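Local coordinates for uncharacterized protein (PDB 4IYK) that is of unknown function but probably binds carbohydrate, pairing a transthyretin-like N-terminal domain with an E-set-like C-terminal one, at residues K131-A143 / T161-N173. Numbering follows the deposited sequence. Where two conformers were deposited one is given.
With EDO (1,2-ethanediol), chain F.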
ATOM      1  N   LYS A 131     -13.601  -0.174  -8.534  1.00 41.82           N
ATOM      2  CA  LYS A 131     -14.536  -0.337  -9.658  1.00 43.73           C
ATOM      3  C   LYS A 131     -15.363  -1.610  -9.401  1.00 46.41           C
ATOM      4  O   LYS A 131     -14.886  -2.480  -8.668  1.00 43.52           O
ATOM      5  CB  LYS A 131     -13.824  -0.379 -11.028  1.00 46.99           C
ATOM      6  CG  LYS A 131     -13.236   0.965 -11.450  1.00 45.59           C
ATOM      7  CD  LYS A 131     -12.639   0.881 -12.835  1.00 52.83           C
ATOM      8  CE  LYS A 131     -11.762   2.073 -13.106  1.00 53.01           C
ATOM      9  NZ  LYS A 131     -11.099   1.981 -14.430  1.00 49.14           N
ATOM     10  N   GLN A 132     -16.585  -1.719  -9.997  1.00 43.77           N
ATOM     11  CA  GLN A 132     -17.492  -2.859  -9.803  0.50 44.90           C
ATOM     12  C   GLN A 132     -16.863  -4.194 -10.201  1.00 49.70           C
ATOM     13  O   GLN A 132     -17.131  -5.206  -9.556  1.00 50.30           O
ATOM     14  CB  GLN A 132     -18.802  -2.656 -10.579  0.50 48.85           C
ATOM     15  CG  GLN A 132     -19.825  -1.799  -9.834  0.50 64.13           C
ATOM     16  CD  GLN A 132     -21.189  -1.758 -10.497  0.50 75.64           C
ATOM     17  OE1 GLN A 132     -21.329  -1.737 -11.730  0.50 67.80           O
ATOM     18  NE2 GLN A 132     -22.228  -1.688  -9.679  0.50 66.83           N
ATOM     19  N   GLU A 133     -16.021  -4.198 -11.248  1.00 47.77           N
ATOM     20  CA  GLU A 133     -15.334  -5.386 -11.780  1.00 48.50           C
ATOM     21  C   GLU A 133     -14.323  -6.006 -10.811  1.00 49.87           C
ATOM     22  O   GLU A 133     -13.965  -7.178 -10.994  1.00 48.94           O
ATOM     23  CB  GLU A 133     -14.632  -5.066 -13.124  1.00 51.00           C
ATOM     24  CG  GLU A 133     -13.645  -3.902 -13.054  1.00 64.83           C
ATOM     25  CD  GLU A 133     -12.664  -3.737 -14.203  1.00 82.00           C
ATOM     26  OE1 GLU A 133     -13.088  -3.888 -15.373  1.00 90.54           O
ATOM     27  OE2 GLU A 133     -11.480  -3.421 -13.933  1.00 50.87           O
ATOM     28  N   VAL A 134     -13.846  -5.237  -9.792  1.00 43.30           N
ATOM     29  CA  VAL A 134     -12.834  -5.699  -8.839  1.00 39.63           C
ATOM     30  C   VAL A 134     -13.367  -6.780  -7.908  1.00 43.25           C
ATOM     31  O   VAL A 134     -14.412  -6.596  -7.285  1.00 43.48           O
ATOM     32  CB  VAL A 134     -12.213  -4.546  -7.990  1.00 39.40           C
ATOM     33  CG1 VAL A 134     -11.116  -5.073  -7.077  1.00 35.82           C
ATOM     34  CG2 VAL A 134     -11.679  -3.427  -8.874  1.00 39.13           C
ATOM     35  N   LYS A 135     -12.591  -7.874  -7.777  1.00 39.39           N
ATOM     36  CA  LYS A 135     -12.849  -8.990  -6.868  1.00 39.97           C
ATOM     37  C   LYS A 135     -11.720  -9.102  -5.823  1.00 41.29           C
ATOM     38  O   LYS A 135     -10.648  -8.502  -5.979  1.00 39.93           O
ATOM     39  CB  LYS A 135     -13.027 -10.309  -7.638  1.00 44.70           C
ATOM     40  CG  LYS A 135     -14.239 -10.290  -8.579  1.00 47.86           C
ATOM     41  CD  LYS A 135     -14.585 -11.691  -9.100  1.00 54.66           C
ATOM     42  CE  LYS A 135     -15.663 -12.347  -8.268  1.00 72.65           C
ATOM     43  NZ  LYS A 135     -16.190 -13.581  -8.916  1.00 94.22           N
ATOM     44  N   LEU A 136     -11.978  -9.852  -4.744  1.00 36.67           N
ATOM     45  CA  LEU A 136     -11.043 -10.039  -3.641  1.00 33.37           C
ATOM     46  C   LEU A 136     -10.326 -11.382  -3.742  1.00 40.46           C
ATOM     47  O   LEU A 136     -10.978 -12.418  -3.807  1.00 41.86           O
ATOM     48  CB  LEU A 136     -11.800  -9.940  -2.310  1.00 32.40           C
ATOM     49  CG  LEU A 136     -10.976 -10.094  -1.015  1.00 34.22           C
ATOM     50  CD1 LEU A 136     -10.020  -8.918  -0.814  1.00 31.23           C
ATOM     51  CD2 LEU A 136     -11.897 -10.205   0.173  1.00 36.26           C
ATOM     52  N   LYS A 137      -8.988 -11.357  -3.714  1.00 37.01           N
ATOM     53  CA  LYS A 137      -8.139 -12.550  -3.798  1.00 36.16           C
ATOM     54  C   LYS A 137      -7.591 -12.932  -2.409  1.00 39.19           C
ATOM     55  O   LYS A 137      -7.643 -14.104  -2.038  1.00 39.79           O
ATOM     56  CB  LYS A 137      -6.990 -12.301  -4.792  1.00 38.19           C
ATOM     57  CG  LYS A 137      -6.263 -13.554  -5.258  1.00 55.23           C
ATOM     58  CD  LYS A 137      -5.114 -13.192  -6.191  1.00 78.92           C
ATOM     59  CE  LYS A 137      -4.246 -14.379  -6.555  1.00100.08           C
ATOM     60  NZ  LYS A 137      -3.008 -13.969  -7.269  1.00113.13           N
ATOM     61  N   GLU A 138      -7.061 -11.958  -1.651  1.00 33.34           N
ATOM     62  CA  GLU A 138      -6.483 -12.205  -0.322  1.00 32.69           C
ATOM     63  C   GLU A 138      -6.713 -11.072   0.682  1.00 34.85           C
ATOM     64  O   GLU A 138      -6.791  -9.904   0.296  1.00 33.08           O
ATOM     65  CB  GLU A 138      -4.954 -12.413  -0.417  1.00 33.52           C
ATOM     66  CG  GLU A 138      -4.464 -13.620  -1.214  1.00 45.71           C
ATOM     67  CD  GLU A 138      -2.959 -13.741  -1.373  1.00 59.00           C
ATOM     68  OE1 GLU A 138      -2.220 -13.181  -0.533  1.00 46.07           O
ATOM     69  OE2 GLU A 138      -2.516 -14.394  -2.345  1.00 56.07           O
ATOM     70  N   ILE A 139      -6.718 -11.427   1.987  1.00 31.04           N
ATOM     71  CA  ILE A 139      -6.729 -10.477   3.114  1.00 28.71           C
ATOM     72  C   ILE A 139      -5.650 -10.958   4.100  1.00 31.87           C
ATOM     73  O   ILE A 139      -5.438 -12.175   4.270  1.00 30.19           O
ATOM     74  CB  ILE A 139      -8.104 -10.187   3.796  1.00 31.22           C
ATOM     75  CG1 ILE A 139      -8.778 -11.473   4.331  1.00 31.49           C
ATOM     76  CG2 ILE A 139      -9.024  -9.371   2.863  1.00 31.98           C
ATOM     77  CD1 ILE A 139      -9.887 -11.263   5.400  1.00 31.02           C
ATOM     78  N   GLN A 140      -4.923 -10.000   4.697  1.00 27.02           N
ATOM     79  CA  GLN A 140      -3.852 -10.341   5.604  1.00 25.49           C
ATOM     80  C   GLN A 140      -3.564  -9.229   6.579  1.00 27.86           C
ATOM     81  O   GLN A 140      -3.620  -8.038   6.229  1.00 25.33           O
ATOM     82  CB  GLN A 140      -2.570 -10.690   4.814  1.00 25.78           C
ATOM     83  CG  GLN A 140      -1.443 -11.254   5.690  1.00 27.29           C
ATOM     84  CD  GLN A 140      -0.441 -12.041   4.891  1.00 29.26           C
ATOM     85  OE1 GLN A 140      -0.511 -12.141   3.676  1.00 29.11           O
ATOM     86  NE2 GLN A 140       0.557 -12.543   5.545  1.00 25.73           N
ATOM     87  N   LEU A 141      -3.242  -9.643   7.821  1.00 25.23           N
ATOM     88  CA  LEU A 141      -2.799  -8.764   8.883  1.00 24.49           C
ATOM     89  C   LEU A 141      -1.288  -8.907   8.962  1.00 27.92           C
ATOM     90  O   LEU A 141      -0.778  -9.887   9.515  1.00 26.55           O
ATOM     91  CB  LEU A 141      -3.501  -9.065  10.238  1.00 24.40           C
ATOM     92  CG  LEU A 141      -3.111  -8.165  11.431  1.00 26.66           C
ATOM     93  CD1 LEU A 141      -3.371  -6.669  11.130  1.00 24.99           C
ATOM     94  CD2 LEU A 141      -3.861  -8.591  12.710  1.00 27.02           C
ATOM     95  N   PHE A 142      -0.564  -7.962   8.330  1.00 24.56           N
ATOM     96  CA  PHE A 142       0.897  -8.004   8.335  1.00 23.37           C
ATOM     97  C   PHE A 142       1.435  -7.477   9.639  1.00 25.78           C
ATOM     98  O   PHE A 142       0.867  -6.551  10.209  1.00 25.25           O
ATOM     99  CB  PHE A 142       1.492  -7.228   7.148  1.00 24.70           C
ATOM    100  CG  PHE A 142       1.073  -7.791   5.811  1.00 25.74           C
ATOM    101  CD1 PHE A 142       1.697  -8.926   5.286  1.00 26.17           C
ATOM    102  CD2 PHE A 142       0.012  -7.224   5.099  1.00 25.43           C
ATOM    103  CE1 PHE A 142       1.315  -9.438   4.036  1.00 27.67           C
ATOM    104  CE2 PHE A 142      -0.374  -7.742   3.851  1.00 27.63           C
ATOM    105  CZ  PHE A 142       0.266  -8.859   3.340  1.00 26.62           C
ATOM    106  N   ALA A 143       2.548  -8.050  10.100  1.00 20.82           N
ATOM    107  CA  ALA A 143       3.235  -7.610  11.313  1.00 20.86           C
ATOM    108  C   ALA A 143       4.749  -7.459  11.098  1.00 24.24           C
ATOM    109  O   ALA A 143       5.370  -8.296  10.428  1.00 23.40           O
ATOM    110  CB  ALA A 143       2.972  -8.605  12.449  1.00 21.95           C
ATOM    111  N   THR A 161      -4.673 -17.723  11.000  1.00 31.34           N
ATOM    112  CA  THR A 161      -5.798 -16.765  11.170  1.00 30.97           C
ATOM    113  C   THR A 161      -5.419 -15.308  10.766  1.00 32.04           C
ATOM    114  O   THR A 161      -6.289 -14.432  10.741  1.00 31.46           O
ATOM    115  CB  THR A 161      -6.294 -16.801  12.631  1.00 37.66           C
ATOM    116  OG1 THR A 161      -5.168 -16.665  13.477  1.00 39.88           O
ATOM    117  CG2 THR A 161      -6.991 -18.104  12.982  1.00 37.93           C
ATOM    118  N   ASP A 162      -4.119 -15.047  10.495  1.00 26.13           N
ATOM    119  CA  ASP A 162      -3.612 -13.726  10.112  1.00 24.21           C
ATOM    120  C   ASP A 162      -3.793 -13.468   8.611  1.00 29.65           C
ATOM    121  O   ASP A 162      -3.523 -12.362   8.150  1.00 28.13           O
ATOM    122  CB  ASP A 162      -2.119 -13.607  10.475  1.00 23.62           C
ATOM    123  CG  ASP A 162      -1.269 -14.699   9.835  1.00 34.83           C
ATOM    124  OD1 ASP A 162      -1.571 -15.903  10.063  1.00 36.80           O
ATOM    125  OD2 ASP A 162      -0.296 -14.353   9.102  1.00 32.30           O
ATOM    126  N   LYS A 163      -4.205 -14.506   7.855  1.00 27.61           N
ATOM    127  CA  LYS A 163      -4.337 -14.445   6.411  1.00 27.85           C
ATOM    128  C   LYS A 163      -5.464 -15.358   5.899  1.00 33.45           C
ATOM    129  O   LYS A 163      -5.625 -16.472   6.389  1.00 34.15           O
ATOM    130  CB  LYS A 163      -2.984 -14.868   5.787  1.00 29.50           C
ATOM    131  CG  LYS A 163      -2.933 -14.869   4.252  1.00 32.94           C
ATOM    132  CD  LYS A 163      -1.604 -15.430   3.745  1.00 36.45           C
ATOM    133  CE  LYS A 163      -1.486 -15.249   2.247  1.00 37.56           C
ATOM    134  NZ  LYS A 163      -0.268 -15.897   1.702  1.00 38.66           N
ATOM    135  N   GLN A 164      -6.221 -14.878   4.894  1.00 32.67           N
ATOM    136  CA  GLN A 164      -7.260 -15.669   4.244  0.50 33.68           C
ATOM    137  C   GLN A 164      -7.159 -15.499   2.734  1.00 38.67           C
ATOM    138  O   GLN A 164      -6.961 -14.382   2.231  1.00 37.11           O
ATOM    139  CB  GLN A 164      -8.674 -15.354   4.748  0.50 35.60           C
ATOM    140  CG  GLN A 164      -9.665 -16.476   4.390  0.50 35.53           C
ATOM    141  CD  GLN A 164     -11.102 -16.197   4.725  0.50 47.55           C
ATOM    142  OE1 GLN A 164     -11.459 -15.107   5.182  0.50 46.65           O
ATOM    143  NE2 GLN A 164     -11.969 -17.179   4.466  0.50 32.56           N
ATOM    144  N   VAL A 165      -7.234 -16.641   2.012  1.00 35.29           N
ATOM    145  CA  VAL A 165      -7.133 -16.681   0.551  1.00 36.04           C
ATOM    146  C   VAL A 165      -8.479 -17.120   0.019  1.00 42.61           C
ATOM    147  O   VAL A 165      -9.102 -18.061   0.550  1.00 43.36           O
ATOM    148  CB  VAL A 165      -5.964 -17.576   0.035  1.00 40.79           C
ATOM    149  CG1 VAL A 165      -5.927 -17.638  -1.502  1.00 41.78           C
ATOM    150  CG2 VAL A 165      -4.618 -17.093   0.583  1.00 38.21           C
ATOM    151  N   PHE A 166      -8.957 -16.396  -0.996  1.00 39.93           N
ATOM    152  CA  PHE A 166     -10.226 -16.696  -1.656  1.00 41.59           C
ATOM    153  C   PHE A 166      -9.915 -17.279  -3.034  1.00 46.89           C
ATOM    154  O   PHE A 166      -9.267 -16.623  -3.860  1.00 45.69           O
ATOM    155  CB  PHE A 166     -11.144 -15.451  -1.728  1.00 43.10           C
ATOM    156  CG  PHE A 166     -11.315 -14.791  -0.374  1.00 43.32           C
ATOM    157  CD1 PHE A 166     -10.437 -13.797   0.051  1.00 43.52           C
ATOM    158  CD2 PHE A 166     -12.347 -15.170   0.479  1.00 46.33           C
ATOM    159  CE1 PHE A 166     -10.554 -13.236   1.323  1.00 43.62           C
ATOM    160  CE2 PHE A 166     -12.480 -14.585   1.745  1.00 48.29           C
ATOM    161  CZ  PHE A 166     -11.587 -13.614   2.153  1.00 44.46           C
ATOM    162  N   SER A 167     -10.285 -18.559  -3.228  1.00 45.26           N
ATOM    163  CA  SER A 167     -10.079 -19.255  -4.488  1.00 47.10           C
ATOM    164  C   SER A 167     -11.337 -20.073  -4.822  1.00 51.22           C
ATOM    165  O   SER A 167     -11.623 -21.061  -4.138  1.00 50.90           O
ATOM    166  CB  SER A 167      -8.823 -20.122  -4.455  1.00 53.33           C
ATOM    167  OG  SER A 167      -8.660 -20.786  -5.699  1.00 67.97           O
ATOM    168  N   PRO A 168     -12.137 -19.656  -5.827  1.00 49.38           N
ATOM    169  CA  PRO A 168     -11.968 -18.478  -6.708  1.00 49.46           C
ATOM    170  C   PRO A 168     -12.118 -17.161  -5.951  1.00 52.17           C
ATOM    171  O   PRO A 168     -12.734 -17.141  -4.881  1.00 50.89           O
ATOM    172  CB  PRO A 168     -13.108 -18.636  -7.739  1.00 53.46           C
ATOM    173  CG  PRO A 168     -13.556 -20.075  -7.634  1.00 59.27           C
ATOM    174  CD  PRO A 168     -13.360 -20.402  -6.180  1.00 53.71           C
ATOM    175  N   SER A 169     -11.536 -16.075  -6.493  1.00 49.40           N
ATOM    176  CA  SER A 169     -11.627 -14.717  -5.929  1.00 48.37           C
ATOM    177  C   SER A 169     -13.103 -14.342  -5.740  1.00 52.77           C
ATOM    178  O   SER A 169     -13.932 -14.690  -6.579  1.00 54.33           O
ATOM    179  CB  SER A 169     -10.908 -13.711  -6.818  1.00 52.05           C
ATOM    180  OG  SER A 169     -11.435 -13.709  -8.134  1.00 60.37           O
ATOM    181  N   THR A 170     -13.429 -13.727  -4.593  1.00 47.49           N
ATOM    182  CA  THR A 170     -14.798 -13.447  -4.157  1.00 47.39           C
ATOM    183  C   THR A 170     -15.261 -12.003  -4.460  1.00 49.99           C
ATOM    184  O   THR A 170     -14.440 -11.118  -4.726  1.00 46.74           O
ATOM    185  CB  THR A 170     -14.893 -13.783  -2.642  1.00 49.59           C
ATOM    186  OG1 THR A 170     -16.254 -13.980  -2.278  1.00 55.77           O
ATOM    187  CG2 THR A 170     -14.248 -12.734  -1.738  1.00 41.92           C
ATOM    188  N   ALA A 171     -16.588 -11.779  -4.409  1.00 48.88           N
ATOM    189  CA  ALA A 171     -17.197 -10.464  -4.636  1.00 48.96           C
ATOM    190  C   ALA A 171     -16.932  -9.541  -3.449  1.00 51.30           C
ATOM    191  O   ALA A 171     -16.908 -10.007  -2.311  1.00 50.16           O
ATOM    192  CB  ALA A 171     -18.694 -10.604  -4.849  1.00 51.78           C
ATOM    193  N   ILE A 172     -16.779  -8.231  -3.709  1.00 48.50           N
ATOM    194  CA  ILE A 172     -16.579  -7.247  -2.636  1.00 46.08           C
ATOM    195  C   ILE A 172     -17.944  -6.607  -2.369  1.00 51.93           C
ATOM    196  O   ILE A 172     -18.590  -6.088  -3.283  1.00 51.59           O
ATOM    197  CB  ILE A 172     -15.457  -6.197  -2.915  1.00 45.96           C
ATOM    198  CG1 ILE A 172     -14.082  -6.874  -3.054  1.00 44.10           C
ATOM    199  CG2 ILE A 172     -15.400  -5.103  -1.805  1.00 43.18           C
ATOM    200  CD1 ILE A 172     -13.040  -6.076  -3.903  1.00 42.81           C
ATOM    201  N   ASN A 173     -18.372  -6.681  -1.106  1.00 49.82           N
ATOM    202  CA  ASN A 173     -19.608  -6.122  -0.577  1.00 51.41           C
ATOM    203  C   ASN A 173     -19.235  -5.311   0.674  1.00 53.97           C
ATOM    204  O   ASN A 173     -18.785  -5.887   1.662  1.00 51.15           O
ATOM    205  CB  ASN A 173     -20.596  -7.263  -0.272  1.00 56.01           C
ATOM    206  CG  ASN A 173     -21.950  -6.845   0.244  1.00 91.14           C
ATOM    207  OD1 ASN A 173     -22.132  -5.784   0.864  1.00 83.30           O
ATOM    208  ND2 ASN A 173     -22.929  -7.717   0.043  1.00 91.93           N
TER
HETATM  209  C1  EDO F 304      -6.641 -21.395  -1.053  1.00 61.83           C
HETATM  210  O1  EDO F 304      -6.032 -21.132  -2.307  1.00 61.85           O
HETATM  211  C2  EDO F 304      -8.028 -20.715  -1.017  1.00 61.50           C
HETATM  212  O2  EDO F 304      -8.687 -20.993   0.205  1.00 63.53           O
HETATM  213  O   HOH W   1     -16.822  -7.104  -6.283  1.00 51.79           O
HETATM  214  O   HOH W   2      -0.533 -16.290  -1.278  1.00 42.84           O
HETATM  215  O   HOH W   3       0.657 -11.982   8.438  1.00 24.10           O
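L136 buries the most surface, followed by K135, with F166 and I172 close behind, where strand 135-143 pairs antiparallel with 169-171 at its start and with 163-166 farther along, the partner chain turning at S167 and the cis-proline P168 in between. L136 and T170 form a hydrogen-bonded pair, L136 N giving a nearly straight bond (176°) to T170 O at 2.8 Å. With CG anti to its own nitrogen (chi1 -179°), L136 carries CD2 obliquely to F166 CE1, 3.5 Å away, while I139 CG1 meets the edge of the ring and T170 CG2 lies 3.7 Å above one face, near the rim. A flat phenyl suits this place, offering edge and face to different neighbours. L136 CB packs against I172 CG1, a branched leucine thus serving both apolar partners. K135 bends at chi3 (95°), bringing CE to 3.4 Å from S169 O; a lysine suits this exposed position, its methylenes covering backbone. Farther on, Q140 crosses K163, its OE1 3.5 Å from K163 CD, and a glutamine is long enough for NE2 to reach D162 OD2 through a water. Shortening Q140 to an alanine is likely to leave that water without its amide donor and the methylenes of K163 less covered. Strand 196-206 pairs with the other edge of 135-143, S169 OG bonds to D206, and L136 and I139 point into the sandwich core against L127, F125, Y178 and L180 of strands 120-129 and 178-183.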